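Local coordinates for AvrL567-A (PDB 2OPC), which is an avirulence protein of the flax rust fungus, probably an effector whose recognition by a host resistance protein triggers plant disease resistance, at residues I63-G68 with G104-E109. Sequence-based numbering, arbitrary orientation.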
# COMPACT_ATOMS: atom_id res chain seq x y z
N ILE A 63 3.58 3.87 -4.27
CA ILE A 63 2.21 4.38 -4.44
C ILE A 63 2.21 5.35 -5.62
O ILE A 63 3.12 6.16 -5.77
CB ILE A 63 1.71 5.08 -3.14
CG1 ILE A 63 0.25 5.51 -3.28
CG2 ILE A 63 2.60 6.25 -2.74
CD1 ILE A 63 -0.43 5.71 -1.94
N ALA A 64 1.18 5.23 -6.46
CA ALA A 64 1.04 6.13 -7.62
C ALA A 64 0.40 7.44 -7.20
O ALA A 64 -0.34 7.51 -6.21
CB ALA A 64 0.20 5.49 -8.67
N HIS A 65 0.67 8.49 -7.97
CA HIS A 65 -0.02 9.76 -7.87
C HIS A 65 -1.01 9.90 -9.04
O HIS A 65 -0.70 9.51 -10.17
CB HIS A 65 0.98 10.92 -7.88
CG HIS A 65 1.70 11.10 -6.57
ND1 HIS A 65 2.31 12.28 -6.21
CD2 HIS A 65 1.86 10.25 -5.53
CE1 HIS A 65 2.84 12.13 -5.00
NE2 HIS A 65 2.57 10.92 -4.57
N SER A 66 -2.19 10.47 -8.74
CA SER A 66 -3.23 10.67 -9.76
C SER A 66 -3.24 12.09 -10.27
O SER A 66 -3.88 12.37 -11.28
CB SER A 66 -4.61 10.35 -9.20
OG SER A 66 -4.84 11.19 -8.09
N SER A 67 -2.57 13.02 -9.57
CA SER A 67 -2.50 14.42 -10.03
C SER A 67 -1.15 14.98 -9.60
O SER A 67 -0.45 14.35 -8.77
CB SER A 67 -3.66 15.27 -9.46
OG SER A 67 -3.61 15.29 -8.03
N GLY A 68 -0.80 16.13 -10.19
CA GLY A 68 0.45 16.80 -9.89
C GLY A 68 1.56 16.37 -10.83
O GLY A 68 1.31 15.68 -11.83
N GLY A 104 -5.44 13.60 -1.51
CA GLY A 104 -6.18 13.58 -2.74
C GLY A 104 -5.37 13.15 -3.94
O GLY A 104 -5.92 12.53 -4.85
N PHE A 105 -4.08 13.50 -3.96
CA PHE A 105 -3.27 13.21 -5.13
C PHE A 105 -2.85 11.72 -5.18
O PHE A 105 -2.15 11.33 -6.11
CB PHE A 105 -2.04 14.13 -5.21
CG PHE A 105 -1.19 14.15 -3.96
CD1 PHE A 105 -1.30 15.22 -3.08
CD2 PHE A 105 -0.32 13.10 -3.65
CE1 PHE A 105 -0.52 15.27 -1.91
CE2 PHE A 105 0.47 13.13 -2.50
CZ PHE A 105 0.39 14.22 -1.63
N HIS A 106 -3.31 10.91 -4.23
CA HIS A 106 -3.14 9.46 -4.31
C HIS A 106 -4.40 8.79 -4.84
O HIS A 106 -4.38 7.59 -5.12
CB HIS A 106 -2.94 8.86 -2.93
CG HIS A 106 -1.69 9.30 -2.25
ND1 HIS A 106 -1.66 9.78 -0.96
CD2 HIS A 106 -0.41 9.28 -2.69
CE1 HIS A 106 -0.41 10.05 -0.64
NE2 HIS A 106 0.37 9.76 -1.66
N LEU A 107 -5.51 9.54 -4.93
CA LEU A 107 -6.81 8.92 -5.17
C LEU A 107 -7.20 8.92 -6.63
O LEU A 107 -7.12 9.96 -7.30
CB LEU A 107 -7.91 9.65 -4.37
CG LEU A 107 -7.71 9.58 -2.86
CD1 LEU A 107 -8.67 10.55 -2.17
CD2 LEU A 107 -7.93 8.13 -2.35
N PHE A 108 -7.61 7.73 -7.09
CA PHE A 108 -8.10 7.54 -8.47
C PHE A 108 -9.59 7.28 -8.38
O PHE A 108 -10.05 6.58 -7.47
CB PHE A 108 -7.41 6.32 -9.09
CG PHE A 108 -5.96 6.55 -9.39
CD1 PHE A 108 -5.54 6.98 -10.66
CD2 PHE A 108 -4.99 6.36 -8.38
CE1 PHE A 108 -4.20 7.24 -10.93
CE2 PHE A 108 -3.64 6.61 -8.63
CZ PHE A 108 -3.23 7.03 -9.91
N GLU A 109 -10.35 7.84 -9.31
CA GLU A 109 -11.78 7.66 -9.25
C GLU A 109 -12.16 6.37 -9.85
O GLU A 109 -11.58 5.95 -10.84
CB GLU A 109 -12.53 8.82 -9.93
CG GLU A 109 -12.26 10.09 -9.16
CD GLU A 109 -13.22 11.15 -9.56
OE1 GLU A 109 -14.11 11.49 -8.74
OE2 GLU A 109 -13.13 11.63 -10.72
O HOH W 1 -2.36 5.79 -5.43
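S66 grips the 104-109 segment, whose turn is closed by L107 N donating to G104 O, through both its backbone and its hydroxyl. Its amide N donates to F105 O at 2.8 Å, a nearly straight bond (N-H...O 163°), while its OG donates to L107 O at 2.7 Å, approaching well above the plane of that carbonyl. A small hydroxyl suits the place: with OG set between the backbone N and the carbonyl carbon (chi1 59°), it reaches the second carbonyl while CB lies over the centre of the F108 ring, a CH-pi contact. F105 O also receives a CA-H...O contact from H65 CA. A64 O and H106 O are both acceptors, and a water that donates to each joins them.

F105 CD2 sits over one face of the H65 ring, the two ring planes inclined at 48°. H106 combines a flat ring, held between F105 CE2 and the slim aliphatic tip of I63, CD1, on opposite faces, with a nitrogen, ND1, that accepts a hydrogen bond from E103 N. Backbone hydrogen bonds of A64 with K120 and of F108 with Y118 tie both segments to the 118-125 region. The result is a short 3-10 turn at 104-106 clasped by the loop leaving strand 58-63, an inner strand of the four-stranded antiparallel sheet, with an H65-F105-H106 aromatic cluster between them.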